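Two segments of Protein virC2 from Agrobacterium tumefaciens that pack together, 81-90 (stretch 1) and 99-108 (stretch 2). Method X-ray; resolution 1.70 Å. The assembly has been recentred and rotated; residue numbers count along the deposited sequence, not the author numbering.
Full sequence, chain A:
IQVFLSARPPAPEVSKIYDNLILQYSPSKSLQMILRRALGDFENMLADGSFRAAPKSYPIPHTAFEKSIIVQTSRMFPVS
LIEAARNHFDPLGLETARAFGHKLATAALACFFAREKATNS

Stretch 1 (81-90) LIEAARNHFD
Stretch 2 99-108: AFGHKLATAA

Residues 81-89 and 99-108 are helical. Their axes cross at 99°, nearly perpendicular, with a closest approach of 10.5 Å. The nearest CA atoms across the contact are those of Phe 89 and Phe 100, 6.7 Å apart. Asp 90 leaves the first helix at phi/psi -137/57°. No hydrogen bond joins the stretches; the 446 Å² of buried surface is mainly side-chain packing.

Two phenylalanines interlock as knobs in holes. Phe 100 points toward the first helix with chi1 t (168°) and chi2 -108°. This places its ring among Ile 82, Ala 85, Arg 86 and Phe 89. Ala 85 CB meets Phe 100 CZ at 3.6 Å, and Phe 89 CB meets Phe 100 CD2 at 4.0 Å. Both methylene and methyl carbons lie at the ring edge.

Arg 86 covers one face of that ring. Its CB leaves sideways, but chi1 m (-89°) and chi2 t (-158°) bring the chain over Phe 100. Arg 86 CG sits 3.8 Å from the centroid of the Phe 100 ring, a CH-pi contact. With chi3 at 145° and chi4 at 86°, Arg 86 CZ lies 4.3 Å from the centroid of the Phe 100 ring, an off-centre cation-pi contact. Arg 86 NE also makes a long salt bridge to Asp 90 OD2, at 4.0 Å.

Phe 89 points toward the second helix with chi1 m (-68°) and chi2 -67°. Its ring sits among Phe 100, Lys 103, Leu 104 and Ala 107. Phe 89 CZ reaches Ala 107 CB at 3.6 Å.

Leu 104 adopts chi1 t, chi2 p. Leu 104 CD1 lies 4.1 Å from Phe 89 CE2, while Leu 104 CD2 lies 4.0 Å from Ile 82 CD1. Ile 82 is m, m. Lys 103 is m, t, t, m; its CD passes 3.5 Å from Phe 89 O before its end leads away.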

# COMPACT_ATOMS: atom_id res chain seq x y z
N LEU A 81 -2.24 14.08 -9.29
CA LEU A 81 -2.67 13.10 -8.28
C LEU A 81 -1.70 13.02 -7.10
O LEU A 81 -2.12 12.87 -5.95
CB LEU A 81 -2.85 11.71 -8.91
CG LEU A 81 -3.76 11.59 -10.15
CD1 LEU A 81 -3.95 10.13 -10.54
CD2 LEU A 81 -5.11 12.26 -9.94
N ILE A 82 -0.40 13.12 -7.40
CA ILE A 82 0.63 13.12 -6.36
C ILE A 82 0.56 14.39 -5.52
O ILE A 82 0.78 14.35 -4.30
CB ILE A 82 2.06 12.87 -6.93
CG1 ILE A 82 2.19 11.40 -7.34
CG2 ILE A 82 3.16 13.23 -5.91
CD1 ILE A 82 1.64 10.38 -6.30
N GLU A 83 0.22 15.51 -6.15
CA GLU A 83 -0.06 16.73 -5.41
C GLU A 83 -1.20 16.50 -4.41
O GLU A 83 -1.08 16.85 -3.24
CB GLU A 83 -0.38 17.91 -6.35
CG GLU A 83 -0.74 19.20 -5.60
CD GLU A 83 -0.32 20.46 -6.34
OE1 GLU A 83 -0.30 20.46 -7.59
OE2 GLU A 83 -0.03 21.46 -5.65
N ALA A 84 -2.29 15.89 -4.88
CA ALA A 84 -3.42 15.56 -4.02
C ALA A 84 -3.00 14.62 -2.87
O ALA A 84 -3.37 14.86 -1.71
CB ALA A 84 -4.56 14.95 -4.84
N ALA A 85 -2.23 13.59 -3.19
CA ALA A 85 -1.67 12.66 -2.19
C ALA A 85 -0.81 13.38 -1.15
O ALA A 85 -1.01 13.21 0.05
CB ALA A 85 -0.86 11.56 -2.87
N ARG A 86 0.15 14.18 -1.62
CA ARG A 86 1.05 14.94 -0.73
C ARG A 86 0.32 15.91 0.19
O ARG A 86 0.67 16.05 1.36
CB ARG A 86 2.12 15.68 -1.54
CG ARG A 86 3.37 14.85 -1.76
CD ARG A 86 4.57 15.72 -2.06
NE ARG A 86 5.80 15.13 -1.49
CZ ARG A 86 6.56 14.22 -2.09
NH1 ARG A 86 6.25 13.76 -3.30
NH2 ARG A 86 7.65 13.77 -1.48
N ASN A 87 -0.71 16.58 -0.34
CA ASN A 87 -1.51 17.49 0.47
C ASN A 87 -2.10 16.81 1.70
O ASN A 87 -2.26 17.43 2.75
CB ASN A 87 -2.65 18.09 -0.36
CG ASN A 87 -2.19 19.13 -1.36
OD1 ASN A 87 -2.93 19.46 -2.29
ND2 ASN A 87 -1.00 19.67 -1.16
N HIS A 88 -2.40 15.52 1.56
CA HIS A 88 -3.04 14.74 2.60
C HIS A 88 -2.06 13.99 3.50
O HIS A 88 -2.17 14.05 4.72
CB HIS A 88 -4.03 13.75 1.98
CG HIS A 88 -4.68 12.85 2.97
ND1 HIS A 88 -5.61 13.29 3.88
CD2 HIS A 88 -4.55 11.51 3.18
CE1 HIS A 88 -6.02 12.27 4.62
NE2 HIS A 88 -5.39 11.18 4.21
N PHE A 89 -1.11 13.29 2.89
CA PHE A 89 -0.15 12.47 3.62
C PHE A 89 1.04 13.26 4.15
O PHE A 89 1.74 12.80 5.04
CB PHE A 89 0.34 11.30 2.76
CG PHE A 89 -0.73 10.27 2.48
CD1 PHE A 89 -1.24 9.49 3.50
CD2 PHE A 89 -1.22 10.11 1.19
CE1 PHE A 89 -2.24 8.54 3.24
CE2 PHE A 89 -2.21 9.17 0.92
CZ PHE A 89 -2.73 8.39 1.94
N ASP A 90 1.23 14.46 3.59
CA ASP A 90 2.35 15.35 3.94
C ASP A 90 1.83 16.79 4.09
O ASP A 90 2.31 17.71 3.41
CB ASP A 90 3.43 15.25 2.85
CG ASP A 90 4.72 15.98 3.22
OD1 ASP A 90 4.95 16.26 4.42
OD2 ASP A 90 5.51 16.26 2.29
N ALA A 99 9.51 8.61 3.23
CA ALA A 99 8.42 8.55 4.20
C ALA A 99 7.06 8.72 3.52
O ALA A 99 6.11 8.00 3.85
CB ALA A 99 8.60 9.59 5.30
N PHE A 100 6.98 9.64 2.56
CA PHE A 100 5.75 9.82 1.78
C PHE A 100 5.38 8.56 1.00
O PHE A 100 4.22 8.13 1.03
CB PHE A 100 5.85 11.05 0.85
CG PHE A 100 4.74 11.12 -0.17
CD1 PHE A 100 5.01 10.87 -1.51
CD2 PHE A 100 3.43 11.39 0.22
CE1 PHE A 100 3.98 10.90 -2.46
CE2 PHE A 100 2.39 11.43 -0.73
CZ PHE A 100 2.67 11.18 -2.07
N GLY A 101 6.36 7.96 0.33
CA GLY A 101 6.14 6.72 -0.44
C GLY A 101 5.69 5.54 0.40
O GLY A 101 4.88 4.71 -0.03
N HIS A 102 6.21 5.46 1.62
CA HIS A 102 5.77 4.44 2.57
C HIS A 102 4.31 4.66 2.94
O HIS A 102 3.52 3.72 2.96
CB HIS A 102 6.64 4.43 3.82
CG HIS A 102 6.23 3.41 4.83
ND1 HIS A 102 6.42 2.05 4.64
CD2 HIS A 102 5.65 3.54 6.05
CE1 HIS A 102 5.97 1.40 5.70
NE2 HIS A 102 5.49 2.27 6.56
N LYS A 103 3.94 5.92 3.22
CA LYS A 103 2.57 6.28 3.58
C LYS A 103 1.60 5.96 2.45
O LYS A 103 0.52 5.41 2.68
CB LYS A 103 2.47 7.77 3.96
CG LYS A 103 3.09 8.07 5.31
CD LYS A 103 2.76 9.50 5.74
CE LYS A 103 3.61 9.93 6.93
NZ LYS A 103 3.35 9.12 8.15
N LEU A 104 2.01 6.32 1.23
CA LEU A 104 1.18 6.13 0.05
C LEU A 104 0.95 4.64 -0.23
O LEU A 104 -0.19 4.21 -0.38
CB LEU A 104 1.80 6.83 -1.17
CG LEU A 104 0.99 6.74 -2.48
CD1 LEU A 104 -0.41 7.31 -2.31
CD2 LEU A 104 1.71 7.42 -3.63
N ALA A 105 2.04 3.87 -0.27
CA ALA A 105 1.92 2.42 -0.52
C ALA A 105 1.10 1.73 0.56
O ALA A 105 0.23 0.90 0.27
CB ALA A 105 3.28 1.78 -0.64
N THR A 106 1.38 2.09 1.82
CA THR A 106 0.70 1.47 2.95
C THR A 106 -0.81 1.74 2.91
O THR A 106 -1.61 0.83 3.14
CB THR A 106 1.36 1.88 4.29
OG1 THR A 106 2.71 1.38 4.30
CG2 THR A 106 0.59 1.30 5.47
N ALA A 107 -1.20 2.98 2.60
CA ALA A 107 -2.61 3.33 2.46
C ALA A 107 -3.28 2.58 1.31
O ALA A 107 -4.40 2.11 1.45
CB ALA A 107 -2.78 4.84 2.27
N ALA A 108 -2.59 2.49 0.18
CA ALA A 108 -3.12 1.79 -0.99
C ALA A 108 -3.41 0.32 -0.64
O ALA A 108 -4.46 -0.23 -0.98
CB ALA A 108 -2.13 1.91 -2.14